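Local coordinates for protein apical membrane antigen AMA1 (Toxoplasma gondii ME49, PDB 4YIV) that plays an essential part in host cell invasion as a microneme protein of the moving junction, the ring formed between the parasite and host plasma membranes, at residues A[36-41]-A[175-180]; A[65-70]-A[199-204]; A[69-74]-A[94-99]; A[99-104]-A[193-198]. One frame throughout, in Å; residues are numbered along the deposited sequence.

Overall arrangement
All four contacts lie in the AMA1 family region of the chain, and none is wholly at the surface. Interaction 2 alone pairs strands and is only partly buried, with charged side chains along one face; interactions 1, 3 and 4 join loops and are mostly buried. Strand 198-201 connects three of them: interaction 4 uses Phe-198, interaction 2 the residues that follow, and Leu-177 of interaction 1 packs on Lys-199. Interactions 3 and 4 share Gly-99, and interactions 2 and 3 share Gln-69 and Gln-70. Their chemistry differs: glutamine amides bind backbone atoms in interactions 1 and 3, backbone pairing dominates interaction 2, and aromatic rings fill interaction 4.

Interaction 1 of 4, residues A[36-41]-A[175-180]; sequences GIYVDL and MQLMEG
The side-chain amide of Gln-176 makes a bidentate pair of hydrogen bonds to the backbone N-H and C=O of Asp-40, joining two loops of the AMA1 fold, one leading into strand 43-47 and the other into strand 198-201. At the base, CB of Gln-176 lies 4.1 Å from Val-39 CG2. CG stands anti to the carbonyl carbon (chi1 -71°), and a bend at chi2 (149°) sets the position of CD. At the tip, Gln-176 OE1 accepts a nearly straight bond from Asp-40 N at 2.8 Å (175°). The other branch, Gln-176 NE2, donates equally straight to Asp-40 O at 2.9 Å, with the acceptor close to the amide plane although the donor sits above the carbonyl plane of Asp-40. The Leu-41 side chain slides past in the opposite direction, its CD2 3.8 Å from Gln-176 NE2. Each amide end has a further partner: Lys-64 NZ for OE1, Ser-174 O for NE2. The carboxylate of Asp-40 is held separately, by Ser-35 and the backbone N-H groups of Ala-56 and Gly-57. Beyond Gln-176 the contact is apolar: Val-39 CG2 meets Leu-177 CB at 3.9 Å, and Leu-177 CD2 lies at the edge of the Tyr-38 ring, 4.4 Å from CE2.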
loop_
_atom_site.group_PDB
_atom_site.type_symbol
_atom_site.label_atom_id
_atom_site.label_comp_id
_atom_site.label_asym_id
_atom_site.label_seq_id
_atom_site.Cartn_x
_atom_site.Cartn_y
_atom_site.Cartn_z
ATOM N N GLY A 36 5.473 -3.969 7.257
ATOM C CA GLY A 36 5.379 -4.670 6.003
ATOM C C GLY A 36 4.294 -4.081 5.108
ATOM O O GLY A 36 3.343 -3.444 5.585
ATOM N N ILE A 37 4.468 -4.270 3.809
ATOM C CA ILE A 37 3.529 -3.755 2.807
ATOM C C ILE A 37 2.850 -4.928 2.125
ATOM O O ILE A 37 1.627 -4.985 2.025
ATOM C CB ILE A 37 4.264 -2.894 1.800
ATOM C CG1 ILE A 37 4.836 -1.656 2.515
ATOM C CG2 ILE A 37 3.305 -2.465 0.661
ATOM C CD1 ILE A 37 5.756 -0.853 1.692
ATOM N N TYR A 38 3.668 -5.868 1.628
ATOM C CA TYR A 38 3.115 -7.025 0.961
ATOM C C TYR A 38 2.334 -7.847 1.972
ATOM O O TYR A 38 1.131 -8.085 1.820
ATOM C CB TYR A 38 4.243 -7.825 0.297
ATOM C CG TYR A 38 3.779 -9.060 -0.430
ATOM C CD1 TYR A 38 3.190 -8.978 -1.677
ATOM C CD2 TYR A 38 3.963 -10.309 0.132
ATOM C CE1 TYR A 38 2.776 -10.133 -2.345
ATOM C CE2 TYR A 38 3.576 -11.453 -0.514
ATOM C CZ TYR A 38 2.984 -11.366 -1.756
ATOM O OH TYR A 38 2.612 -12.524 -2.390
ATOM N N VAL A 39 3.018 -8.259 3.034
ATOM C CA VAL A 39 2.357 -8.730 4.236
ATOM C C VAL A 39 2.724 -7.819 5.407
ATOM O O VAL A 39 3.905 -7.642 5.693
ATOM C CB VAL A 39 2.768 -10.172 4.581
ATOM C CG1 VAL A 39 2.183 -10.577 5.935
ATOM C CG2 VAL A 39 2.311 -11.092 3.437
ATOM N N ASP A 40 1.703 -7.254 6.050
ATOM C CA ASP A 40 1.860 -6.298 7.143
ATOM C C ASP A 40 1.466 -6.999 8.424
ATOM O O ASP A 40 0.286 -7.262 8.643
ATOM C CB ASP A 40 0.987 -5.049 6.939
ATOM C CG ASP A 40 1.037 -4.068 8.127
ATOM O OD1 ASP A 40 1.714 -4.344 9.164
ATOM O OD2 ASP A 40 0.334 -3.021 8.027
ATOM N N LEU A 41 2.464 -7.299 9.251
ATOM C CA LEU A 41 2.248 -7.910 10.588
ATOM C C LEU A 41 3.236 -7.309 11.590
ATOM O O LEU A 41 4.038 -8.020 12.200
ATOM C CB LEU A 41 2.398 -9.430 10.502
ATOM C CG LEU A 41 1.316 -10.101 9.651
ATOM C CD1 LEU A 41 1.691 -11.579 9.464
ATOM C CD2 LEU A 41 -0.050 -9.993 10.282
ATOM N N MET A 175 -4.861 -12.411 8.510
ATOM C CA MET A 175 -3.822 -13.105 7.732
ATOM C C MET A 175 -3.829 -12.591 6.312
ATOM O O MET A 175 -4.876 -12.167 5.801
ATOM C CB MET A 175 -4.044 -14.624 7.719
ATOM C CG MET A 175 -4.008 -15.231 9.107
ATOM S SD MET A 175 -4.037 -17.038 9.047
ATOM C CE MET A 175 -5.741 -17.366 8.588
ATOM N N GLN A 176 -2.658 -12.615 5.684
ATOM C CA GLN A 176 -2.521 -12.117 4.312
ATOM C C GLN A 176 -1.880 -13.106 3.316
ATOM O O GLN A 176 -2.043 -12.973 2.086
ATOM C CB GLN A 176 -1.726 -10.832 4.351
ATOM C CG GLN A 176 -2.547 -9.677 4.985
ATOM C CD GLN A 176 -1.636 -8.684 5.707
ATOM O OE1 GLN A 176 -0.891 -7.919 5.086
ATOM N NE2 GLN A 176 -1.621 -8.770 7.029
ATOM N N LEU A 177 -1.150 -14.092 3.843
ATOM C CA LEU A 177 -0.468 -15.079 3.014
ATOM C C LEU A 177 -0.459 -16.421 3.716
ATOM O O LEU A 177 -0.080 -16.511 4.874
ATOM C CB LEU A 177 0.959 -14.653 2.741
ATOM C CG LEU A 177 1.849 -15.591 1.909
ATOM C CD1 LEU A 177 1.382 -15.663 0.532
ATOM C CD2 LEU A 177 3.285 -15.093 1.887
ATOM N N MET A 178 -0.904 -17.453 3.003
ATOM C CA MET A 178 -0.647 -18.820 3.435
ATOM C C MET A 178 -0.398 -19.683 2.203
ATOM O O MET A 178 -1.098 -19.547 1.185
ATOM C CB MET A 178 -1.797 -19.360 4.261
ATOM C CG MET A 178 -1.242 -20.075 5.497
ATOM S SD MET A 178 -2.382 -21.143 6.360
ATOM C CE MET A 178 -3.575 -19.943 6.605
ATOM N N GLU A 179 0.628 -20.532 2.297
ATOM C CA GLU A 179 1.021 -21.390 1.189
ATOM C C GLU A 179 1.680 -22.666 1.717
ATOM O O GLU A 179 2.194 -22.677 2.835
ATOM C CB GLU A 179 2.002 -20.661 0.240
ATOM C CG GLU A 179 3.371 -20.401 0.848
ATOM C CD GLU A 179 4.457 -19.979 -0.206
ATOM O OE1 GLU A 179 5.595 -19.700 0.195
ATOM O OE2 GLU A 179 4.198 -19.931 -1.430
ATOM N N GLY A 180 1.724 -23.697 0.869
ATOM C CA GLY A 180 2.392 -24.956 1.184
ATOM C C GLY A 180 1.372 -26.038 1.490
ATOM O O GLY A 180 0.447 -25.849 2.278
#

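Interaction 2 of 4, residues A[65-70]-A[199-204]; sequences HIELQQ and KPRKSV
A two-stranded antiparallel sheet forms where His-65, Ile-66 and Glu-67 pair with Arg-201, Pro-200 and Lys-199. His-65 and Arg-201 exchange two backbone bonds, His-65 N to Arg-201 O at 3.1 Å and Arg-201 N to His-65 O at 2.8 Å. Glu-67 and Lys-199 form the second hydrogen-bonded pair, with Glu-67 N reaching Lys-199 O at 2.8 Å. Ile-66 and Pro-200 make the non-hydrogen-bonded pair between them, a position where the proline's missing N-H costs no bond across the sheet. The short strand axes run 127° apart, far from exact antiparallelism, so the sheet is strongly twisted. Its two faces differ in character. On one, Ile-66 CD1 lies 4.1 Å from Pro-200 CB, the two side chains side by side, and Phe-271 of helix 263-272 packs against the proline. The other carries His-65, Arg-201, Glu-67 and Lys-199. Arg-201 O sits over one face of the imidazole, 3.0 Å from His-65 ND1 but at an angle unsuited to a hydrogen bond; ND1 bonds Gly-63 O instead. Glu-67 runs beside its basic neighbours without a salt bridge to either: OE2 touches Lys-199 CE at 3.5 Å, and OE1 stays 4.0 Å from Arg-201 NE, at the guanidinium edge. The guanidinium's salt bridge, through NH2, is to Glu-272.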
loop_
_atom_site.group_PDB
_atom_site.type_symbol
_atom_site.label_atom_id
_atom_site.label_comp_id
_atom_site.label_asym_id
_atom_site.label_seq_id
_atom_site.Cartn_x
_atom_site.Cartn_y
_atom_site.Cartn_z
ATOM N N HIS A 65 -5.344 -6.516 -2.617
ATOM C CA HIS A 65 -6.422 -7.404 -2.241
ATOM C C HIS A 65 -5.814 -8.782 -1.994
ATOM O O HIS A 65 -4.679 -9.046 -2.389
ATOM C CB HIS A 65 -7.522 -7.474 -3.325
ATOM C CG HIS A 65 -7.029 -7.779 -4.703
ATOM N ND1 HIS A 65 -6.314 -6.877 -5.466
ATOM C CD2 HIS A 65 -7.213 -8.869 -5.492
ATOM C CE1 HIS A 65 -6.034 -7.417 -6.643
ATOM N NE2 HIS A 65 -6.559 -8.630 -6.681
ATOM N N ILE A 66 -6.567 -9.639 -1.331
ATOM C CA ILE A 66 -6.103 -10.988 -1.017
ATOM C C ILE A 66 -6.809 -11.963 -1.972
ATOM O O ILE A 66 -8.018 -12.063 -1.963
ATOM C CB ILE A 66 -6.397 -11.362 0.433
ATOM C CG1 ILE A 66 -5.878 -10.261 1.407
ATOM C CG2 ILE A 66 -5.725 -12.707 0.762
ATOM C CD1 ILE A 66 -4.345 -10.013 1.259
ATOM N N GLU A 67 -6.033 -12.656 -2.788
ATOM C CA GLU A 67 -6.567 -13.602 -3.740
ATOM C C GLU A 67 -6.681 -14.976 -3.095
ATOM O O GLU A 67 -5.686 -15.469 -2.558
ATOM C CB GLU A 67 -5.630 -13.656 -4.953
ATOM C CG GLU A 67 -5.965 -14.699 -6.028
ATOM C CD GLU A 67 -4.881 -14.730 -7.118
ATOM O OE1 GLU A 67 -5.078 -14.147 -8.204
ATOM O OE2 GLU A 67 -3.818 -15.313 -6.870
ATOM N N LEU A 68 -7.850 -15.618 -3.194
ATOM C CA LEU A 68 -8.070 -16.896 -2.511
ATOM C C LEU A 68 -7.919 -18.071 -3.472
ATOM O O LEU A 68 -7.987 -17.897 -4.682
ATOM C CB LEU A 68 -9.458 -16.937 -1.873
ATOM C CG LEU A 68 -9.898 -15.729 -1.052
ATOM C CD1 LEU A 68 -11.157 -16.088 -0.295
ATOM C CD2 LEU A 68 -8.819 -15.275 -0.103
ATOM N N GLN A 69 -7.725 -19.267 -2.931
ATOM C CA GLN A 69 -7.595 -20.474 -3.775
ATOM C C GLN A 69 -8.593 -21.564 -3.336
ATOM O O GLN A 69 -8.217 -22.713 -3.071
ATOM C CB GLN A 69 -6.154 -20.997 -3.726
ATOM C CG GLN A 69 -5.073 -20.071 -4.378
ATOM C CD GLN A 69 -5.230 -19.906 -5.884
ATOM O OE1 GLN A 69 -5.738 -20.791 -6.587
ATOM N NE2 GLN A 69 -4.789 -18.762 -6.390
ATOM N N GLN A 70 -9.851 -21.167 -3.174
ATOM C CA GLN A 70 -10.921 -22.094 -2.852
ATOM C C GLN A 70 -11.264 -22.886 -4.114
ATOM O O GLN A 70 -10.941 -22.447 -5.213
ATOM C CB GLN A 70 -12.169 -21.348 -2.364
ATOM C CG GLN A 70 -11.995 -20.680 -0.956
ATOM C CD GLN A 70 -13.092 -19.690 -0.655
ATOM O OE1 GLN A 70 -13.639 -19.073 -1.565
ATOM N NE2 GLN A 70 -13.439 -19.550 0.619
ATOM N N LYS A 199 -2.946 -15.263 -1.031
ATOM C CA LYS A 199 -1.786 -14.384 -1.054
ATOM C C LYS A 199 -2.228 -12.985 -1.507
ATOM O O LYS A 199 -3.270 -12.842 -2.187
ATOM C CB LYS A 199 -0.708 -14.912 -2.003
ATOM C CG LYS A 199 -1.112 -14.875 -3.462
ATOM C CD LYS A 199 -0.014 -15.432 -4.374
ATOM C CE LYS A 199 -0.531 -15.548 -5.817
ATOM N NZ LYS A 199 0.392 -16.369 -6.669
ATOM N N PRO A 200 -1.432 -11.971 -1.157
ATOM C CA PRO A 200 -1.734 -10.600 -1.587
ATOM C C PRO A 200 -1.482 -10.429 -3.061
ATOM O O PRO A 200 -0.569 -11.059 -3.596
ATOM C CB PRO A 200 -0.760 -9.741 -0.768
ATOM C CG PRO A 200 -0.232 -10.675 0.346
ATOM C CD PRO A 200 -0.229 -12.020 -0.302
ATOM N N ARG A 201 -2.249 -9.547 -3.674
ATOM C CA ARG A 201 -2.080 -9.271 -5.069
ATOM C C ARG A 201 -2.512 -7.863 -5.447
ATOM O O ARG A 201 -3.376 -7.269 -4.823
ATOM C CB ARG A 201 -2.946 -10.256 -5.858
ATOM C CG ARG A 201 -2.462 -10.581 -7.258
ATOM C CD ARG A 201 -1.550 -11.796 -7.250
ATOM N NE ARG A 201 -1.445 -12.403 -8.570
ATOM C CZ ARG A 201 -0.435 -12.209 -9.409
ATOM N NH1 ARG A 201 -0.438 -12.806 -10.590
ATOM N NH2 ARG A 201 0.580 -11.428 -9.074
ATOM N N LYS A 202 -1.885 -7.365 -6.497
ATOM C CA LYS A 202 -2.249 -6.149 -7.182
ATOM C C LYS A 202 -2.405 -6.608 -8.645
ATOM O O LYS A 202 -1.646 -7.418 -9.095
ATOM C CB LYS A 202 -1.251 -5.015 -7.052
ATOM C CG LYS A 202 -1.289 -4.303 -5.723
ATOM C CD LYS A 202 -0.471 -3.023 -5.758
ATOM C CE LYS A 202 -0.399 -2.333 -4.406
ATOM N NZ LYS A 202 0.107 -0.964 -4.428
ATOM N N SER A 203 -3.409 -6.105 -9.340
ATOM C CA SER A 203 -3.663 -6.458 -10.713
ATOM C C SER A 203 -3.499 -5.287 -11.652
ATOM O O SER A 203 -3.792 -4.205 -11.301
ATOM C CB SER A 203 -5.081 -7.001 -10.847
ATOM O OG SER A 203 -5.564 -6.965 -12.147
ATOM N N VAL A 204 -3.044 -5.531 -12.864
ATOM C CA VAL A 204 -2.916 -4.437 -13.828
ATOM C C VAL A 204 -4.278 -3.824 -14.178
ATOM O O VAL A 204 -4.357 -2.659 -14.536
ATOM C CB VAL A 204 -2.201 -4.884 -15.137
ATOM C CG1 VAL A 204 -0.801 -5.273 -14.810
ATOM C CG2 VAL A 204 -2.921 -6.031 -15.817
#

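Interaction 3 of 4, residues A[69-74]-A[94-99]; sequences QQPDRP and GNPLPG
Pro-71 and Pro-96 meet tip to tip where the loops on either side of helix 87-93 come together in the AMA1 fold, Pro-96 following a cis peptide bond. The apolar part of the contact is this proline pair, with Pro-71 CD 3.7 Å from Pro-96 CG. A chi2 of 166° carries CD of Gln-70 forward in an extended chain, and the amide nitrogen at its end makes the direct hydrogen bonds. Gln-70 NE2 donates to Gly-99 O at 2.9 Å and to Leu-97 O at 3.2 Å. The acceptors subtend about 115° at the nitrogen, as expected if each takes one hydrogen; both bonds are bent, both oxygens tilted out of the amide plane. Two carbonyls of the same loop, two residues apart, are thereby gathered on one donor, next to Tyr-196, against which Gln-70 also packs. The third link is solvent-mediated. An inverse gamma turn centred on Asp-72, with only a weak bond from Arg-73 N to Pro-71 O, precedes the arginine, whose NH1 donates to Pro-74 O at 3.0 Å. At the guanidinium edge, in plane, Arg-73 NH2 donates to a water at 3.0 Å, which donates to Asn-95 O at 2.9 Å.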
loop_
_atom_site.group_PDB
_atom_site.type_symbol
_atom_site.label_atom_id
_atom_site.label_comp_id
_atom_site.label_asym_id
_atom_site.label_seq_id
_atom_site.Cartn_x
_atom_site.Cartn_y
_atom_site.Cartn_z
ATOM N N GLN A 69 -7.725 -19.267 -2.931
ATOM C CA GLN A 69 -7.595 -20.474 -3.775
ATOM C C GLN A 69 -8.593 -21.564 -3.336
ATOM O O GLN A 69 -8.217 -22.713 -3.071
ATOM C CB GLN A 69 -6.154 -20.997 -3.726
ATOM C CG GLN A 69 -5.073 -20.071 -4.378
ATOM C CD GLN A 69 -5.230 -19.906 -5.884
ATOM O OE1 GLN A 69 -5.738 -20.791 -6.587
ATOM N NE2 GLN A 69 -4.789 -18.762 -6.390
ATOM N N GLN A 70 -9.851 -21.167 -3.174
ATOM C CA GLN A 70 -10.921 -22.094 -2.852
ATOM C C GLN A 70 -11.264 -22.886 -4.114
ATOM O O GLN A 70 -10.941 -22.447 -5.213
ATOM C CB GLN A 70 -12.169 -21.348 -2.364
ATOM C CG GLN A 70 -11.995 -20.680 -0.956
ATOM C CD GLN A 70 -13.092 -19.690 -0.655
ATOM O OE1 GLN A 70 -13.639 -19.073 -1.565
ATOM N NE2 GLN A 70 -13.439 -19.550 0.619
ATOM N N PRO A 71 -11.944 -24.028 -3.955
ATOM C CA PRO A 71 -12.479 -24.769 -5.103
ATOM C C PRO A 71 -13.325 -23.867 -5.980
ATOM O O PRO A 71 -14.064 -23.032 -5.441
ATOM C CB PRO A 71 -13.349 -25.856 -4.459
ATOM C CG PRO A 71 -12.760 -26.059 -3.110
ATOM C CD PRO A 71 -12.269 -24.687 -2.677
ATOM N N ASP A 72 -13.255 -24.053 -7.297
ATOM C CA ASP A 72 -14.033 -23.226 -8.226
ATOM C C ASP A 72 -15.410 -23.798 -8.464
ATOM O O ASP A 72 -15.702 -24.319 -9.546
ATOM C CB ASP A 72 -13.320 -23.083 -9.565
ATOM C CG ASP A 72 -12.040 -22.283 -9.465
ATOM O OD1 ASP A 72 -11.996 -21.316 -8.666
ATOM O OD2 ASP A 72 -11.076 -22.626 -10.188
ATOM N N ARG A 73 -16.257 -23.688 -7.454
ATOM C CA ARG A 73 -17.587 -24.250 -7.509
ATOM C C ARG A 73 -18.362 -23.813 -6.267
ATOM O O ARG A 73 -17.750 -23.462 -5.254
ATOM C CB ARG A 73 -17.504 -25.767 -7.571
ATOM C CG ARG A 73 -16.746 -26.324 -6.397
ATOM C CD ARG A 73 -16.902 -27.798 -6.284
ATOM N NE ARG A 73 -16.176 -28.357 -5.144
ATOM C CZ ARG A 73 -16.624 -28.372 -3.890
ATOM N NH1 ARG A 73 -17.803 -27.815 -3.571
ATOM N NH2 ARG A 73 -15.874 -28.919 -2.941
ATOM N N PRO A 74 -19.706 -23.851 -6.328
ATOM C CA PRO A 74 -20.494 -23.559 -5.119
ATOM C C PRO A 74 -20.071 -24.474 -3.987
ATOM O O PRO A 74 -19.726 -25.623 -4.264
ATOM C CB PRO A 74 -21.926 -23.837 -5.554
ATOM C CG PRO A 74 -21.917 -23.619 -7.051
ATOM C CD PRO A 74 -20.560 -24.056 -7.517
ATOM N N GLY A 94 -18.048 -28.518 3.789
ATOM C CA GLY A 94 -16.869 -29.340 4.051
ATOM C C GLY A 94 -15.601 -28.505 3.850
ATOM O O GLY A 94 -15.695 -27.279 3.726
ATOM N N ASN A 95 -14.424 -29.140 3.831
ATOM C CA ASN A 95 -13.156 -28.408 3.696
ATOM C C ASN A 95 -12.912 -27.949 2.255
ATOM O O ASN A 95 -13.280 -28.643 1.328
ATOM C CB ASN A 95 -11.975 -29.275 4.139
ATOM C CG ASN A 95 -11.876 -29.407 5.621
ATOM O OD1 ASN A 95 -12.238 -28.507 6.368
ATOM N ND2 ASN A 95 -11.381 -30.547 6.066
ATOM N N PRO A 96 -12.257 -26.786 2.053
ATOM C CA PRO A 96 -11.792 -25.815 3.046
ATOM C C PRO A 96 -12.927 -24.890 3.500
ATOM O O PRO A 96 -14.050 -24.949 2.977
ATOM C CB PRO A 96 -10.718 -25.039 2.275
ATOM C CG PRO A 96 -11.263 -24.951 0.900
ATOM C CD PRO A 96 -11.952 -26.319 0.684
ATOM N N LEU A 97 -12.631 -24.063 4.489
ATOM C CA LEU A 97 -13.553 -23.026 4.922
ATOM C C LEU A 97 -14.068 -22.277 3.713
ATOM O O LEU A 97 -13.293 -21.916 2.821
ATOM C CB LEU A 97 -12.859 -22.061 5.885
ATOM C CG LEU A 97 -12.474 -22.660 7.234
ATOM C CD1 LEU A 97 -11.365 -21.835 7.852
ATOM C CD2 LEU A 97 -13.685 -22.726 8.157
ATOM N N PRO A 98 -15.389 -22.077 3.638
ATOM C CA PRO A 98 -15.903 -21.234 2.570
ATOM C C PRO A 98 -15.862 -19.744 3.008
ATOM O O PRO A 98 -15.250 -19.405 4.029
ATOM C CB PRO A 98 -17.343 -21.743 2.396
ATOM C CG PRO A 98 -17.741 -22.148 3.807
ATOM C CD PRO A 98 -16.466 -22.607 4.501
ATOM N N GLY A 99 -16.497 -18.880 2.237
ATOM C CA GLY A 99 -16.642 -17.477 2.626
ATOM C C GLY A 99 -15.353 -16.684 2.420
ATOM O O GLY A 99 -14.497 -17.046 1.594
HETATM O O HOH W 1 -15.819 -28.942 0.031
#

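Interaction 4 of 4, residues A[99-104]-A[193-198]; sequences GGFNLN and LTWYCF
Phe-101 drives the tip of its ring into an aromatic hollow built by Tyr-196 and Phe-198, a small cluster in which no hydrogen bond joins the two segments directly. Its foremost atom, CZ, stands over the centre of the Phe-198 ring, 3.8 Å from Phe-198 CD1. With the planes 83° apart and the centroids 5.2 Å apart, this is a T-shaped stack, Phe-101 supplying the edge and Phe-198 the face. A chi1 of 50° sets CG of Phe-198, the ring atom that lies 4.0 Å from Phe-101 CZ, between the backbone N and the carbonyl carbon. The flank of the Phe-101 edge is filled differently: Tyr-196 slides past in the opposite direction, and its OH comes to 3.3 Å from Phe-101 CE1, close to the plane of the phenylalanine ring. Trp-195 closes the same corner more loosely, its CZ3 4.5 Å from Phe-101 CE1, while its CE3 lies over one face of Tyr-196, toward the rim. Polar groups meet through a water in the plane of the tyrosine ring: Tyr-196 OH donates to it at 2.7 Å, and the water oxygen donates to Gly-100 O at 2.8 Å. Cys-197, the next residue, is disulfide-bonded to Cys-184. The cluster backs onto strand 65-68, where Ile-66 touches both phenylalanines and Leu-68 touches Tyr-196 and Phe-198, as the chain enters strand 198-201.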
loop_
_atom_site.group_PDB
_atom_site.type_symbol
_atom_site.label_atom_id
_atom_site.label_comp_id
_atom_site.label_asym_id
_atom_site.label_seq_id
_atom_site.Cartn_x
_atom_site.Cartn_y
_atom_site.Cartn_z
ATOM N N GLY A 99 -16.497 -18.880 2.237
ATOM C CA GLY A 99 -16.642 -17.477 2.626
ATOM C C GLY A 99 -15.353 -16.684 2.420
ATOM O O GLY A 99 -14.497 -17.046 1.594
ATOM N N GLY A 100 -15.209 -15.587 3.167
ATOM C CA GLY A 100 -14.033 -14.742 3.038
ATOM C C GLY A 100 -13.528 -14.274 4.381
ATOM O O GLY A 100 -13.547 -15.024 5.379
ATOM N N PHE A 101 -13.064 -13.027 4.411
ATOM C CA PHE A 101 -12.315 -12.505 5.545
ATOM C C PHE A 101 -13.121 -11.494 6.350
ATOM O O PHE A 101 -12.699 -11.118 7.441
ATOM C CB PHE A 101 -11.039 -11.819 5.088
ATOM C CG PHE A 101 -9.921 -12.743 4.651
ATOM C CD1 PHE A 101 -10.095 -14.107 4.487
ATOM C CD2 PHE A 101 -8.682 -12.208 4.399
ATOM C CE1 PHE A 101 -9.028 -14.901 4.091
ATOM C CE2 PHE A 101 -7.636 -12.973 3.993
ATOM C CZ PHE A 101 -7.807 -14.346 3.850
ATOM N N ASN A 102 -14.228 -11.033 5.781
ATOM C CA ASN A 102 -15.056 -10.000 6.387
ATOM C C ASN A 102 -15.673 -10.359 7.726
ATOM O O ASN A 102 -16.193 -11.449 7.910
ATOM C CB ASN A 102 -16.155 -9.584 5.406
ATOM C CG ASN A 102 -16.898 -8.346 5.853
ATOM O OD1 ASN A 102 -16.348 -7.252 5.865
ATOM N ND2 ASN A 102 -18.160 -8.514 6.210
ATOM N N LEU A 103 -15.623 -9.412 8.654
ATOM C CA LEU A 103 -16.174 -9.629 9.972
ATOM C C LEU A 103 -17.682 -9.751 9.815
ATOM O O LEU A 103 -18.323 -8.883 9.240
ATOM C CB LEU A 103 -15.800 -8.453 10.870
ATOM C CG LEU A 103 -16.329 -8.420 12.296
ATOM C CD1 LEU A 103 -15.290 -7.783 13.197
ATOM C CD2 LEU A 103 -17.615 -7.618 12.329
ATOM N N ASN A 104 -18.237 -10.840 10.333
ATOM C CA ASN A 104 -19.667 -11.110 10.219
ATOM C C ASN A 104 -20.504 -10.836 11.460
ATOM O O ASN A 104 -21.693 -11.121 11.476
ATOM C CB ASN A 104 -19.899 -12.541 9.742
ATOM C CG ASN A 104 -19.578 -13.566 10.804
ATOM O OD1 ASN A 104 -19.184 -13.223 11.913
ATOM N ND2 ASN A 104 -19.757 -14.832 10.473
ATOM N N LEU A 193 -7.391 -30.344 4.773
ATOM C CA LEU A 193 -7.017 -29.087 5.407
ATOM C C LEU A 193 -8.162 -28.089 5.523
ATOM O O LEU A 193 -8.969 -27.914 4.602
ATOM C CB LEU A 193 -5.864 -28.439 4.634
ATOM C CG LEU A 193 -4.563 -29.235 4.617
ATOM C CD1 LEU A 193 -3.528 -28.520 3.767
ATOM C CD2 LEU A 193 -4.032 -29.447 6.023
ATOM N N THR A 194 -8.186 -27.400 6.663
ATOM C CA THR A 194 -9.224 -26.437 6.950
ATOM C C THR A 194 -9.085 -25.174 6.083
ATOM O O THR A 194 -10.083 -24.647 5.575
ATOM C CB THR A 194 -9.205 -26.044 8.466
ATOM O OG1 THR A 194 -9.423 -27.227 9.243
ATOM C CG2 THR A 194 -10.299 -25.048 8.772
ATOM N N TRP A 195 -7.858 -24.694 5.921
ATOM C CA TRP A 195 -7.615 -23.463 5.183
ATOM C C TRP A 195 -7.265 -23.701 3.720
ATOM O O TRP A 195 -6.474 -24.583 3.366
ATOM C CB TRP A 195 -6.494 -22.661 5.840
ATOM C CG TRP A 195 -6.965 -21.929 7.060
ATOM C CD1 TRP A 195 -6.811 -22.298 8.370
ATOM C CD2 TRP A 195 -7.690 -20.705 7.063
ATOM N NE1 TRP A 195 -7.407 -21.368 9.192
ATOM C CE2 TRP A 195 -7.960 -20.383 8.409
ATOM C CE3 TRP A 195 -8.150 -19.849 6.052
ATOM C CZ2 TRP A 195 -8.664 -19.241 8.770
ATOM C CZ3 TRP A 195 -8.864 -18.711 6.418
ATOM C CH2 TRP A 195 -9.102 -18.418 7.763
ATOM N N TYR A 196 -7.856 -22.853 2.898
ATOM C CA TYR A 196 -7.417 -22.594 1.535
ATOM C C TYR A 196 -6.198 -21.674 1.581
ATOM O O TYR A 196 -5.986 -20.926 2.542
ATOM C CB TYR A 196 -8.548 -21.965 0.711
ATOM C CG TYR A 196 -9.182 -20.778 1.434
ATOM C CD1 TYR A 196 -8.585 -19.515 1.408
ATOM C CD2 TYR A 196 -10.332 -20.946 2.195
ATOM C CE1 TYR A 196 -9.149 -18.444 2.103
ATOM C CE2 TYR A 196 -10.921 -19.878 2.894
ATOM C CZ TYR A 196 -10.319 -18.627 2.854
ATOM O OH TYR A 196 -10.911 -17.590 3.574
ATOM N N CYS A 197 -5.403 -21.744 0.526
ATOM C CA CYS A 197 -4.243 -20.904 0.372
ATOM C C CYS A 197 -4.714 -19.539 -0.129
ATOM O O CYS A 197 -5.782 -19.416 -0.735
ATOM C CB CYS A 197 -3.246 -21.526 -0.607
ATOM S SG CYS A 197 -2.450 -23.078 0.031
ATOM N N PHE A 198 -3.902 -18.529 0.123
ATOM C CA PHE A 198 -4.230 -17.175 -0.318
ATOM C C PHE A 198 -2.966 -16.353 -0.279
ATOM O O PHE A 198 -2.025 -16.701 0.408
ATOM C CB PHE A 198 -5.325 -16.550 0.556
ATOM C CG PHE A 198 -5.064 -16.645 2.041
ATOM C CD1 PHE A 198 -4.375 -15.649 2.709
ATOM C CD2 PHE A 198 -5.567 -17.723 2.782
ATOM C CE1 PHE A 198 -4.133 -15.745 4.079
ATOM C CE2 PHE A 198 -5.354 -17.812 4.158
ATOM C CZ PHE A 198 -4.631 -16.821 4.809
HETATM O O HOH W 2 -13.207 -17.765 4.971
#